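Local coordinates for translation initiation factor eIF2b-like protein (Chaetomium thermophilum, PDB 4ZEM), which probably takes part in guanine nucleotide exchange on translation initiation factor eIF2, as the beta subunit of the decameric eIF2B complex, at residues Gly192-Ala197 / Arg216-Leu221; Pro263-Val268 / Tyr297-Ile302; Cys305-Phe310 / Thr362-Gln367. One frame throughout, in Å; residues are numbered along the deposited sequence.

Contact 1: residues Gly192-Ala197 / Arg216-Leu221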
ATOM      1  N   GLY A 192     -22.123  -4.176 -20.504  1.00 42.01           N
ATOM      2  CA  GLY A 192     -22.598  -2.912 -21.037  1.00 36.76           C
ATOM      3  C   GLY A 192     -22.293  -1.697 -20.173  1.00 46.73           C
ATOM      4  O   GLY A 192     -22.702  -0.580 -20.495  1.00 52.98           O
ATOM      5  N   ASP A 193     -21.559  -1.901 -19.084  1.00 37.88           N
ATOM      6  CA  ASP A 193     -21.231  -0.797 -18.184  1.00 46.51           C
ATOM      7  C   ASP A 193     -20.397   0.266 -18.886  1.00 44.55           C
ATOM      8  O   ASP A 193     -19.529  -0.038 -19.712  1.00 42.63           O
ATOM      9  CB  ASP A 193     -20.461  -1.297 -16.957  1.00 49.96           C
ATOM     10  CG  ASP A 193     -21.347  -1.506 -15.747  1.00 56.66           C
ATOM     11  OD1 ASP A 193     -22.581  -1.339 -15.862  1.00 58.23           O
ATOM     12  OD2 ASP A 193     -20.796  -1.849 -14.677  1.00 57.12           O
ATOM     13  N   TYR A 194     -20.663   1.516 -18.533  1.00 42.76           N
ATOM     14  CA  TYR A 194     -19.820   2.628 -18.943  1.00 36.05           C
ATOM     15  C   TYR A 194     -19.023   3.042 -17.719  1.00 41.91           C
ATOM     16  O   TYR A 194     -19.570   3.621 -16.775  1.00 43.38           O
ATOM     17  CB  TYR A 194     -20.673   3.771 -19.476  1.00 34.33           C
ATOM     18  CG  TYR A 194     -20.781   3.779 -20.976  1.00 45.48           C
ATOM     19  CD1 TYR A 194     -20.408   4.896 -21.719  1.00 38.94           C
ATOM     20  CD2 TYR A 194     -21.309   2.684 -21.651  1.00 40.50           C
ATOM     21  CE1 TYR A 194     -20.537   4.906 -23.101  1.00 40.89           C
ATOM     22  CE2 TYR A 194     -21.417   2.674 -23.033  1.00 43.70           C
ATOM     23  CZ  TYR A 194     -21.037   3.785 -23.751  1.00 45.14           C
ATOM     24  OH  TYR A 194     -21.166   3.765 -25.117  1.00 44.58           O
ATOM     25  N   VAL A 195     -17.730   2.736 -17.740  1.00 31.96           N
ATOM     26  CA  VAL A 195     -16.883   2.923 -16.568  1.00 31.86           C
ATOM     27  C   VAL A 195     -15.911   4.066 -16.779  1.00 37.76           C
ATOM     28  O   VAL A 195     -15.062   4.027 -17.672  1.00 40.57           O
ATOM     29  CB  VAL A 195     -16.086   1.633 -16.247  1.00 35.47           C
ATOM     30  CG1 VAL A 195     -15.140   1.853 -15.080  1.00 38.41           C
ATOM     31  CG2 VAL A 195     -17.036   0.479 -15.966  1.00 32.61           C
ATOM     32  N   LEU A 196     -16.005   5.067 -15.915  1.00 38.88           N
ATOM     33  CA  LEU A 196     -15.141   6.226 -16.015  1.00 37.19           C
ATOM     34  C   LEU A 196     -13.921   5.987 -15.126  1.00 36.61           C
ATOM     35  O   LEU A 196     -14.040   5.851 -13.909  1.00 39.24           O
ATOM     36  CB  LEU A 196     -15.914   7.497 -15.629  1.00 45.45           C
ATOM     37  CG  LEU A 196     -15.292   8.905 -15.634  1.00 50.52           C
ATOM     38  CD1 LEU A 196     -14.406   9.180 -14.434  1.00 55.53           C
ATOM     39  CD2 LEU A 196     -14.564   9.202 -16.939  1.00 46.43           C
ATOM     40  N   ALA A 197     -12.751   5.907 -15.748  1.00 38.56           N
ATOM     41  CA  ALA A 197     -11.510   5.706 -15.008  1.00 34.38           C
ATOM     42  C   ALA A 197     -10.703   6.985 -15.025  1.00 39.59           C
ATOM     43  O   ALA A 197     -10.206   7.402 -16.074  1.00 40.50           O
ATOM     44  CB  ALA A 197     -10.701   4.564 -15.605  1.00 37.10           C
ATOM     45  N   ARG A 216     -18.080  -7.601 -21.148  1.00 49.33           N
ATOM     46  CA  ARG A 216     -18.048  -6.730 -22.310  1.00 51.67           C
ATOM     47  C   ARG A 216     -18.553  -5.358 -21.866  1.00 42.61           C
ATOM     48  O   ARG A 216     -19.705  -5.227 -21.454  1.00 52.27           O
ATOM     49  CB  ARG A 216     -18.910  -7.301 -23.438  1.00 58.96           C
ATOM     50  CG  ARG A 216     -18.825  -6.556 -24.759  1.00 74.66           C
ATOM     51  CD  ARG A 216     -20.197  -6.415 -25.412  1.00 97.41           C
ATOM     52  NE  ARG A 216     -21.133  -5.674 -24.565  1.00104.58           N
ATOM     53  CZ  ARG A 216     -22.351  -6.087 -24.235  1.00 96.68           C
ATOM     54  NH1 ARG A 216     -22.801  -7.259 -24.664  1.00103.28           N
ATOM     55  NH2 ARG A 216     -23.117  -5.326 -23.467  1.00 95.11           N
ATOM     56  N   PHE A 217     -17.703  -4.338 -21.946  1.00 37.06           N
ATOM     57  CA  PHE A 217     -18.075  -3.013 -21.451  1.00 34.23           C
ATOM     58  C   PHE A 217     -17.220  -1.911 -22.071  1.00 36.70           C
ATOM     59  O   PHE A 217     -16.406  -2.162 -22.964  1.00 32.46           O
ATOM     60  CB  PHE A 217     -17.979  -2.955 -19.915  1.00 34.05           C
ATOM     61  CG  PHE A 217     -16.584  -3.137 -19.371  1.00 40.56           C
ATOM     62  CD1 PHE A 217     -15.974  -4.388 -19.376  1.00 41.30           C
ATOM     63  CD2 PHE A 217     -15.906  -2.071 -18.785  1.00 40.14           C
ATOM     64  CE1 PHE A 217     -14.691  -4.560 -18.861  1.00 41.40           C
ATOM     65  CE2 PHE A 217     -14.626  -2.244 -18.260  1.00 39.75           C
ATOM     66  CZ  PHE A 217     -14.018  -3.493 -18.307  1.00 30.39           C
ATOM     67  N   THR A 218     -17.462  -0.680 -21.633  1.00 37.87           N
ATOM     68  CA  THR A 218     -16.765   0.486 -22.159  1.00 33.73           C
ATOM     69  C   THR A 218     -15.999   1.228 -21.069  1.00 37.70           C
ATOM     70  O   THR A 218     -16.530   1.483 -19.987  1.00 43.48           O
ATOM     71  CB  THR A 218     -17.766   1.450 -22.847  1.00 43.18           C
ATOM     72  OG1 THR A 218     -18.436   0.760 -23.912  1.00 47.55           O
ATOM     73  CG2 THR A 218     -17.061   2.667 -23.412  1.00 40.52           C
ATOM     74  N   VAL A 219     -14.761   1.600 -21.368  1.00 37.04           N
ATOM     75  CA  VAL A 219     -13.957   2.360 -20.422  1.00 39.71           C
ATOM     76  C   VAL A 219     -13.718   3.777 -20.931  1.00 41.24           C
ATOM     77  O   VAL A 219     -13.258   3.980 -22.057  1.00 39.35           O
ATOM     78  CB  VAL A 219     -12.607   1.662 -20.159  1.00 35.77           C
ATOM     79  CG1 VAL A 219     -11.703   2.522 -19.290  1.00 34.92           C
ATOM     80  CG2 VAL A 219     -12.841   0.326 -19.507  1.00 32.66           C
ATOM     81  N   ILE A 220     -14.027   4.754 -20.086  1.00 32.31           N
ATOM     82  CA  ILE A 220     -13.801   6.151 -20.418  1.00 38.46           C
ATOM     83  C   ILE A 220     -12.601   6.661 -19.624  1.00 49.79           C
ATOM     84  O   ILE A 220     -12.575   6.583 -18.392  1.00 43.17           O
ATOM     85  CB  ILE A 220     -15.036   7.024 -20.119  1.00 47.39           C
ATOM     86  CG1 ILE A 220     -16.264   6.526 -20.891  1.00 48.50           C
ATOM     87  CG2 ILE A 220     -14.752   8.482 -20.450  1.00 51.05           C
ATOM     88  CD1 ILE A 220     -17.108   5.521 -20.128  1.00 44.78           C
ATOM     89  N   LEU A 221     -11.583   7.122 -20.339  1.00 43.79           N
ATOM     90  CA  LEU A 221     -10.376   7.611 -19.696  1.00 46.25           C
ATOM     91  C   LEU A 221     -10.388   9.133 -19.661  1.00 57.71           C
ATOM     92  O   LEU A 221     -10.413   9.789 -20.705  1.00 64.86           O
ATOM     93  CB  LEU A 221      -9.138   7.090 -20.425  1.00 43.67           C
ATOM     94  CG  LEU A 221      -9.000   5.567 -20.474  1.00 48.66           C
ATOM     95  CD1 LEU A 221      -7.932   5.177 -21.457  1.00 54.40           C
ATOM     96  CD2 LEU A 221      -8.651   5.017 -19.108  1.00 40.72           C
TER
HETATM   97  O   HOH W   1     -19.765   1.350 -26.285  1.00 39.51           O
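Tyr194 and Thr218 stand side by side on one face of a pair of parallel strands. Thr218 CB lies over one face of the Tyr194 ring, 4.0 Å from its centroid and shifted toward the rim, a CH-pi contact. With Thr218 OG1 anti to the carbonyl carbon (chi1 -59°), one water lies 2.8 Å from Thr218 OG1 and 3.0 Å from Tyr194 OH and links the two hydroxyls. Ile220 uses both branches: its CD1 meets Tyr194 CD1 at 3.7 Å, and its CG2 meets Leu196 CD2 at 3.6 Å. On the opposite face, Val195 CG2 touches Phe217 CD2 at 4.0 Å, while the small Ala197 takes Leu221 CD2 against its CB. Beta-branched Val195, Thr218 and Ile220 suit an extended strand. An alanine at Tyr194 would probably deprive Thr218 of its aromatic surface, the water of one anchor and Arg264 of its cation-pi partner.

The backbone sets this register: Val195 N donates to Thr218 O at 2.8 Å, Ile220 N to Val195 O, and Ala197 N to Ile220 O. Asp193 O accepts from Thr218 N, while its carboxylate turns away to a salt bridge with Lys267.

The pair belongs to a beta-alpha-beta unit, strand 194-198, helix 202-214 and strand 218-222. Strand 249-252 flanks it beyond 218-222 and strand 267-271 beyond 194-198, while helix 237-246 packs on Val219 and Leu221.

Contact 2: residues Pro263-Val268 / Tyr297-Ile302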
ATOM      1  N   PRO A 263     -22.918  12.196 -16.373  1.00 60.01           N
ATOM      2  CA  PRO A 263     -24.249  11.573 -16.314  1.00 62.44           C
ATOM      3  C   PRO A 263     -24.408  10.315 -17.170  1.00 62.10           C
ATOM      4  O   PRO A 263     -25.167   9.423 -16.799  1.00 58.16           O
ATOM      5  CB  PRO A 263     -25.151  12.678 -16.825  1.00 51.57           C
ATOM      6  CG  PRO A 263     -24.450  13.891 -16.350  1.00 60.67           C
ATOM      7  CD  PRO A 263     -23.027  13.648 -16.595  1.00 64.82           C
ATOM      8  N   ARG A 264     -23.724  10.262 -18.309  1.00 57.16           N
ATOM      9  CA  ARG A 264     -23.696   9.057 -19.136  1.00 51.55           C
ATOM     10  C   ARG A 264     -23.161   7.810 -18.401  1.00 55.85           C
ATOM     11  O   ARG A 264     -23.725   6.725 -18.547  1.00 65.51           O
ATOM     12  CB  ARG A 264     -22.895   9.310 -20.417  1.00 53.68           C
ATOM     13  CG  ARG A 264     -22.778   8.085 -21.324  1.00 54.49           C
ATOM     14  CD  ARG A 264     -24.172   7.567 -21.722  1.00 59.85           C
ATOM     15  NE  ARG A 264     -24.144   6.506 -22.732  1.00 60.15           N
ATOM     16  CZ  ARG A 264     -24.263   5.207 -22.465  1.00 68.48           C
ATOM     17  NH1 ARG A 264     -24.234   4.322 -23.453  1.00 78.48           N
ATOM     18  NH2 ARG A 264     -24.382   4.785 -21.213  1.00 62.90           N
ATOM     19  N   VAL A 265     -22.043   7.948 -17.684  1.00 48.18           N
ATOM     20  CA  VAL A 265     -21.312   6.789 -17.144  1.00 48.85           C
ATOM     21  C   VAL A 265     -22.089   6.045 -16.053  1.00 42.76           C
ATOM     22  O   VAL A 265     -22.983   6.602 -15.423  1.00 42.46           O
ATOM     23  CB  VAL A 265     -19.923   7.187 -16.578  1.00 43.52           C
ATOM     24  CG1 VAL A 265     -19.252   8.214 -17.483  1.00 45.90           C
ATOM     25  CG2 VAL A 265     -20.034   7.709 -15.155  1.00 44.08           C
ATOM     26  N   ASN A 266     -21.804   4.757 -15.899  1.00 47.54           N
ATOM     27  CA  ASN A 266     -22.416   3.942 -14.846  1.00 42.75           C
ATOM     28  C   ASN A 266     -21.709   4.057 -13.495  1.00 47.65           C
ATOM     29  O   ASN A 266     -22.352   4.047 -12.449  1.00 52.70           O
ATOM     30  CB  ASN A 266     -22.460   2.487 -15.290  1.00 37.99           C
ATOM     31  CG  ASN A 266     -23.428   2.270 -16.427  1.00 41.78           C
ATOM     32  OD1 ASN A 266     -23.021   2.005 -17.558  1.00 41.84           O
ATOM     33  ND2 ASN A 266     -24.719   2.378 -16.135  1.00 46.87           N
ATOM     34  N   LYS A 267     -20.382   4.121 -13.524  1.00 45.47           N
ATOM     35  CA  LYS A 267     -19.594   4.188 -12.302  1.00 49.20           C
ATOM     36  C   LYS A 267     -18.245   4.842 -12.552  1.00 49.01           C
ATOM     37  O   LYS A 267     -17.753   4.871 -13.681  1.00 48.24           O
ATOM     38  CB  LYS A 267     -19.388   2.795 -11.703  1.00 45.22           C
ATOM     39  CG  LYS A 267     -18.793   1.783 -12.663  1.00 42.57           C
ATOM     40  CD  LYS A 267     -19.175   0.370 -12.256  1.00 50.38           C
ATOM     41  CE  LYS A 267     -20.682   0.209 -12.186  1.00 53.67           C
ATOM     42  NZ  LYS A 267     -21.069  -1.183 -11.845  1.00 64.85           N
ATOM     43  N   VAL A 268     -17.664   5.369 -11.480  1.00 46.12           N
ATOM     44  CA  VAL A 268     -16.358   6.012 -11.510  1.00 43.00           C
ATOM     45  C   VAL A 268     -15.391   5.245 -10.624  1.00 40.78           C
ATOM     46  O   VAL A 268     -15.711   4.924  -9.478  1.00 36.97           O
ATOM     47  CB  VAL A 268     -16.423   7.476 -11.031  1.00 44.71           C
ATOM     48  CG1 VAL A 268     -15.039   8.095 -11.068  1.00 37.83           C
ATOM     49  CG2 VAL A 268     -17.402   8.287 -11.885  1.00 46.17           C
ATOM     50  N   TYR A 297     -24.635  13.044  -9.573  1.00 64.32           N
ATOM     51  CA  TYR A 297     -25.498  12.320 -10.497  1.00 58.67           C
ATOM     52  C   TYR A 297     -25.731  10.866 -10.098  1.00 63.63           C
ATOM     53  O   TYR A 297     -26.068  10.035 -10.946  1.00 62.57           O
ATOM     54  CB  TYR A 297     -24.937  12.400 -11.918  1.00 52.80           C
ATOM     55  CG  TYR A 297     -25.118  13.767 -12.538  1.00 64.99           C
ATOM     56  CD1 TYR A 297     -24.104  14.716 -12.490  1.00 61.75           C
ATOM     57  CD2 TYR A 297     -26.322  14.119 -13.147  1.00 66.92           C
ATOM     58  CE1 TYR A 297     -24.276  15.972 -13.047  1.00 74.94           C
ATOM     59  CE2 TYR A 297     -26.503  15.371 -13.706  1.00 72.21           C
ATOM     60  CZ  TYR A 297     -25.478  16.294 -13.653  1.00 80.50           C
ATOM     61  OH  TYR A 297     -25.653  17.540 -14.209  1.00 82.28           O
ATOM     62  N   LEU A 298     -25.518  10.563  -8.817  1.00 58.42           N
ATOM     63  CA  LEU A 298     -25.812   9.243  -8.253  1.00 58.52           C
ATOM     64  C   LEU A 298     -24.938   8.155  -8.872  1.00 58.65           C
ATOM     65  O   LEU A 298     -25.343   6.996  -8.956  1.00 61.64           O
ATOM     66  CB  LEU A 298     -27.291   8.874  -8.427  1.00 73.12           C
ATOM     67  CG  LEU A 298     -28.348   9.541  -7.540  1.00 81.22           C
ATOM     68  CD1 LEU A 298     -29.717   8.910  -7.800  1.00 77.81           C
ATOM     69  CD2 LEU A 298     -27.986   9.439  -6.067  1.00 69.97           C
ATOM     70  N   LYS A 299     -23.739   8.527  -9.307  1.00 52.28           N
ATOM     71  CA  LYS A 299     -22.821   7.546  -9.865  1.00 50.55           C
ATOM     72  C   LYS A 299     -21.933   7.022  -8.746  1.00 53.01           C
ATOM     73  O   LYS A 299     -21.254   7.801  -8.073  1.00 49.47           O
ATOM     74  CB  LYS A 299     -21.964   8.166 -10.974  1.00 47.79           C
ATOM     75  CG  LYS A 299     -22.759   8.871 -12.060  1.00 51.18           C
ATOM     76  CD  LYS A 299     -23.815   7.957 -12.645  1.00 50.70           C
ATOM     77  CE  LYS A 299     -24.567   8.641 -13.776  1.00 53.19           C
ATOM     78  NZ  LYS A 299     -25.621   7.752 -14.333  1.00 55.56           N
ATOM     79  N   PRO A 300     -21.918   5.695  -8.559  1.00 51.54           N
ATOM     80  CA  PRO A 300     -21.096   5.075  -7.514  1.00 49.29           C
ATOM     81  C   PRO A 300     -19.612   5.365  -7.704  1.00 49.92           C
ATOM     82  O   PRO A 300     -19.070   5.218  -8.804  1.00 39.17           O
ATOM     83  CB  PRO A 300     -21.383   3.580  -7.686  1.00 49.20           C
ATOM     84  CG  PRO A 300     -22.738   3.541  -8.299  1.00 49.95           C
ATOM     85  CD  PRO A 300     -22.753   4.702  -9.254  1.00 40.25           C
ATOM     86  N   VAL A 301     -18.961   5.748  -6.615  1.00 45.12           N
ATOM     87  CA  VAL A 301     -17.542   6.046  -6.642  1.00 46.51           C
ATOM     88  C   VAL A 301     -16.813   4.895  -5.977  1.00 38.75           C
ATOM     89  O   VAL A 301     -17.058   4.589  -4.812  1.00 40.28           O
ATOM     90  CB  VAL A 301     -17.213   7.369  -5.921  1.00 48.25           C
ATOM     91  CG1 VAL A 301     -15.717   7.576  -5.865  1.00 41.47           C
ATOM     92  CG2 VAL A 301     -17.881   8.541  -6.619  1.00 45.78           C
ATOM     93  N   ILE A 302     -15.939   4.243  -6.738  1.00 37.00           N
ATOM     94  CA  ILE A 302     -15.220   3.075  -6.248  1.00 34.06           C
ATOM     95  C   ILE A 302     -13.735   3.389  -6.155  1.00 42.56           C
ATOM     96  O   ILE A 302     -13.110   3.827  -7.132  1.00 34.93           O
ATOM     97  CB  ILE A 302     -15.411   1.818  -7.152  1.00 35.88           C
ATOM     98  CG1 ILE A 302     -16.883   1.428  -7.294  1.00 35.42           C
ATOM     99  CG2 ILE A 302     -14.652   0.631  -6.596  1.00 34.74           C
ATOM    100  CD1 ILE A 302     -17.579   2.030  -8.489  1.00 39.69           C
TER
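Lys299 supplies the polar grip on segment 263-268, bringing its ammonium group to two backbone carbonyls. NZ donates to Pro263 O at 3.0 Å, approaching from 32° out of the carbonyl plane, and makes a weak second bond to Val265 O. The bend at chi2 (-54°) sets CD beside Val265 O, and the extended chain beyond it takes CE and NZ on. A lysine suits this place: its methylene chain can run past the peptide groups while the charge ends on two carbonyl oxygens.

The aromatic contact is made by Pro263 and Tyr297. Pro263 CG sits over the centre of the Tyr297 ring, 3.5 Å from its centroid, a CH-pi arrangement in which the compact, puckered proline ring presents CG and its hydrogens to the aromatic face.

Among the apolar contacts, Ile302 CD1 reaches Lys267 CB at 3.8 Å. The charged end of Lys267 leads away, to Gln188 O and the carboxylate of Asp193. Asn266 likewise turns from this contact, its OD1 accepting from Tyr194 N.

Backbone bonds complete the join. Val268 N donates to Pro300 O at 3.0 Å, and Ile302 N donates to Val268 O at 2.8 Å. Pro300 fits here, since this pairing uses its carbonyl and asks no N-H of it.

Helix 287-296 ends in a Schellman motif, with Leu298 at positive phi and Lys299 N bonded to Ala294 O. The chain then enters strand 301-304 parallel to 267-271, neighbouring strands of a Rossmann-like sheet, in keeping with the family's clan.

Contact 3: residues Cys305-Phe310 / Thr362-Gln367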
ATOM      1  N   CYS A 305      -7.997   0.072  -3.508  0.69 43.25           N
ATOM      2  CA  CYS A 305      -6.892   0.192  -2.562  0.69 45.82           C
ATOM      3  C   CYS A 305      -6.589  -1.109  -1.828  0.69 46.79           C
ATOM      4  O   CYS A 305      -7.480  -1.724  -1.247  0.69 53.73           O
ATOM      5  CB  CYS A 305      -7.210   1.287  -1.548  0.69 45.38           C
ATOM      6  SG  CYS A 305      -8.928   1.225  -0.988  0.69 48.36           S
ATOM      7  N   GLY A 306      -5.322  -1.498  -1.812  1.00 39.30           N
ATOM      8  CA  GLY A 306      -4.893  -2.642  -1.031  1.00 36.04           C
ATOM      9  C   GLY A 306      -4.758  -2.202   0.412  1.00 42.29           C
ATOM     10  O   GLY A 306      -4.524  -1.023   0.683  1.00 38.27           O
ATOM     11  N   VAL A 307      -4.921  -3.145   1.335  1.00 39.78           N
ATOM     12  CA  VAL A 307      -4.895  -2.857   2.767  1.00 39.50           C
ATOM     13  C   VAL A 307      -3.561  -2.247   3.219  1.00 47.35           C
ATOM     14  O   VAL A 307      -3.523  -1.444   4.152  1.00 35.48           O
ATOM     15  CB  VAL A 307      -5.206  -4.142   3.579  1.00 44.13           C
ATOM     16  CG1 VAL A 307      -5.056  -3.919   5.070  1.00 38.31           C
ATOM     17  CG2 VAL A 307      -6.611  -4.624   3.251  1.00 39.23           C
ATOM     18  N   TYR A 308      -2.472  -2.606   2.545  1.00 34.97           N
ATOM     19  CA  TYR A 308      -1.173  -2.034   2.885  1.00 43.76           C
ATOM     20  C   TYR A 308      -1.142  -0.515   2.656  1.00 50.91           C
ATOM     21  O   TYR A 308      -0.274   0.177   3.181  1.00 55.88           O
ATOM     22  CB  TYR A 308      -0.037  -2.724   2.109  1.00 40.68           C
ATOM     23  CG  TYR A 308       0.064  -2.400   0.640  1.00 43.02           C
ATOM     24  CD1 TYR A 308       0.967  -1.449   0.185  1.00 44.39           C
ATOM     25  CD2 TYR A 308      -0.724  -3.061  -0.301  1.00 52.06           C
ATOM     26  CE1 TYR A 308       1.080  -1.153  -1.161  1.00 42.58           C
ATOM     27  CE2 TYR A 308      -0.620  -2.769  -1.656  1.00 36.45           C
ATOM     28  CZ  TYR A 308       0.282  -1.815  -2.078  1.00 48.80           C
ATOM     29  OH  TYR A 308       0.391  -1.513  -3.417  1.00 43.35           O
ATOM     30  N   LYS A 309      -2.071   0.001   1.859  1.00 36.19           N
ATOM     31  CA  LYS A 309      -2.159   1.442   1.672  1.00 41.58           C
ATOM     32  C   LYS A 309      -3.078   2.124   2.703  1.00 41.25           C
ATOM     33  O   LYS A 309      -3.254   3.343   2.680  1.00 50.59           O
ATOM     34  CB  LYS A 309      -2.598   1.747   0.237  1.00 38.87           C
ATOM     35  CG  LYS A 309      -1.632   1.125  -0.758  1.00 53.51           C
ATOM     36  CD  LYS A 309      -1.259   2.010  -1.927  1.00 50.45           C
ATOM     37  CE  LYS A 309      -2.156   1.801  -3.119  1.00 46.70           C
ATOM     38  NZ  LYS A 309      -1.622   2.542  -4.297  1.00 49.71           N
ATOM     39  N   PHE A 310      -3.642   1.340   3.619  1.00 39.62           N
ATOM     40  CA  PHE A 310      -4.448   1.892   4.714  1.00 45.06           C
ATOM     41  C   PHE A 310      -3.583   2.586   5.769  1.00 48.94           C
ATOM     42  O   PHE A 310      -2.867   1.917   6.519  1.00 52.30           O
ATOM     43  CB  PHE A 310      -5.264   0.794   5.398  1.00 38.82           C
ATOM     44  CG  PHE A 310      -6.539   0.437   4.685  1.00 41.05           C
ATOM     45  CD1 PHE A 310      -6.580   0.330   3.304  1.00 42.68           C
ATOM     46  CD2 PHE A 310      -7.702   0.206   5.403  1.00 43.61           C
ATOM     47  CE1 PHE A 310      -7.760  -0.005   2.650  1.00 45.48           C
ATOM     48  CE2 PHE A 310      -8.880  -0.126   4.757  1.00 43.00           C
ATOM     49  CZ  PHE A 310      -8.909  -0.228   3.376  1.00 38.71           C
ATOM     50  N   THR A 362     -10.873  -3.621  -1.904  1.00 34.33           N
ATOM     51  CA  THR A 362      -9.593  -4.062  -1.360  1.00 35.89           C
ATOM     52  C   THR A 362      -9.283  -5.504  -1.745  1.00 34.65           C
ATOM     53  O   THR A 362     -10.121  -6.197  -2.316  1.00 37.96           O
ATOM     54  CB  THR A 362      -9.579  -3.950   0.185  1.00 40.37           C
ATOM     55  OG1 THR A 362     -10.365  -5.011   0.749  1.00 35.26           O
ATOM     56  CG2 THR A 362     -10.154  -2.620   0.633  1.00 28.75           C
ATOM     57  N   ASN A 363      -8.082  -5.958  -1.409  1.00 33.70           N
ATOM     58  CA  ASN A 363      -7.698  -7.349  -1.633  1.00 41.76           C
ATOM     59  C   ASN A 363      -8.618  -8.319  -0.891  1.00 38.70           C
ATOM     60  O   ASN A 363      -8.715  -9.493  -1.246  1.00 44.61           O
ATOM     61  CB  ASN A 363      -6.250  -7.584  -1.212  1.00 38.65           C
ATOM     62  CG  ASN A 363      -5.880  -6.824   0.041  1.00 41.09           C
ATOM     63  OD1 ASN A 363      -5.964  -5.594   0.085  1.00 50.20           O
ATOM     64  ND2 ASN A 363      -5.525  -7.555   1.088  1.00 40.95           N
ATOM     65  N   LEU A 364      -9.233  -7.827   0.180  1.00 33.53           N
ATOM     66  CA  LEU A 364     -10.239  -8.566   0.944  1.00 38.61           C
ATOM     67  C   LEU A 364     -11.644  -8.494   0.320  1.00 35.89           C
ATOM     68  O   LEU A 364     -12.547  -9.221   0.719  1.00 46.38           O
ATOM     69  CB  LEU A 364     -10.276  -8.047   2.381  1.00 45.28           C
ATOM     70  CG  LEU A 364      -8.919  -8.081   3.085  1.00 50.00           C
ATOM     71  CD1 LEU A 364      -9.022  -7.544   4.508  1.00 53.11           C
ATOM     72  CD2 LEU A 364      -8.364  -9.500   3.068  1.00 36.68           C
ATOM     73  N   GLY A 365     -11.840  -7.566  -0.609  1.00 37.67           N
ATOM     74  CA  GLY A 365     -13.126  -7.406  -1.264  1.00 35.24           C
ATOM     75  C   GLY A 365     -13.650  -5.990  -1.097  1.00 41.81           C
ATOM     76  O   GLY A 365     -13.014  -5.157  -0.442  1.00 39.54           O
ATOM     77  N   PRO A 366     -14.825  -5.708  -1.673  1.00 44.82           N
ATOM     78  CA  PRO A 366     -15.424  -4.375  -1.544  1.00 45.20           C
ATOM     79  C   PRO A 366     -15.875  -4.106  -0.111  1.00 38.49           C
ATOM     80  O   PRO A 366     -16.379  -5.012   0.552  1.00 47.91           O
ATOM     81  CB  PRO A 366     -16.607  -4.435  -2.514  1.00 43.97           C
ATOM     82  CG  PRO A 366     -16.970  -5.885  -2.540  1.00 36.41           C
ATOM     83  CD  PRO A 366     -15.657  -6.602  -2.497  1.00 40.14           C
ATOM     84  N   GLN A 367     -15.655  -2.885   0.370  1.00 40.62           N
ATOM     85  CA  GLN A 367     -15.973  -2.523   1.753  1.00 36.96           C
ATOM     86  C   GLN A 367     -16.677  -1.175   1.809  1.00 35.42           C
ATOM     87  O   GLN A 367     -16.498  -0.341   0.917  1.00 45.12           O
ATOM     88  CB  GLN A 367     -14.703  -2.467   2.616  1.00 33.26           C
ATOM     89  CG  GLN A 367     -13.749  -3.639   2.425  1.00 37.88           C
ATOM     90  CD  GLN A 367     -14.159  -4.877   3.192  1.00 45.02           C
ATOM     91  OE1 GLN A 367     -14.850  -4.796   4.208  1.00 49.33           O
ATOM     92  NE2 GLN A 367     -13.742  -6.038   2.698  1.00 52.15           N
TER
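The Phe310 ring and the Asn363 carboxamide are the flat groups that meet the opposite segment. Thr362 CG2 comes obliquely at the Phe310 ring, 3.8 Å from its CZ, the two side chains crossing at about a right angle. The neighbouring Tyr308 ring carries Lys309 CG over one face, toward the rim, a contact within its own segment.

The carboxamide of Asn363 makes the polar link. Its OD1 accepts from Val307 N at 2.9 Å, with the donor tilted 15° from the carbonyl plane. Placing Asn363 CG between the backbone N and the carbonyl carbon (chi1 38°) swings it, and the carboxamide with it, toward segment 305-310, where the amide crosses the Val307 side chain, whose CG2 lies 3.4 Å from Asn363 OD1. An asparagine is apt here, short enough to offer its carbonyl oxygen to a backbone N-H from within a turn. The same Val307 CG2 meets Leu364 CD1 at 4.0 Å, and Cys305 O receives a CA-H...O contact from Thr362.

Residues 362-365 form a type I turn, which holds Asn363 at its tip. Gly365 O accepts from both Thr362 N and Thr362 OG1, the hydroxyl bond of 2.9 Å lying in the carbonyl plane on a lone pair. Gly365 itself has a positive phi of 123°, where any side chain would be jammed against the preceding carbonyl.

This hairpin turn joins strands 359-362 and 365-367 at the sheet margin, against the loop that follows strand 301-304. Helix 372-379 packs on Val307 and Phe310, while helices 43-59, 88-104 and 154-182 surround Tyr308.

How the contacts relate
All three contacts reach one mixed sheet and follow in series along the chain, contact 1 closing before contact 2 opens and contact 2 before contact 3. Contacts 1 and 2 are close, their centres about 10 Å apart, because strands 194-198 and 267-271 are neighbours; a probable backbone hydrogen bond from Leu196 N to Lys267 O joins them. Contact 3 lies at the other end of the strands, its centre about 22 Å from that of contact 1 and 21 Å from that of contact 2, nearer the chain's centre, where the sheet meets the long helices. Together they trace a Rossmann-like domain from its middle strands to the junction with the helical part.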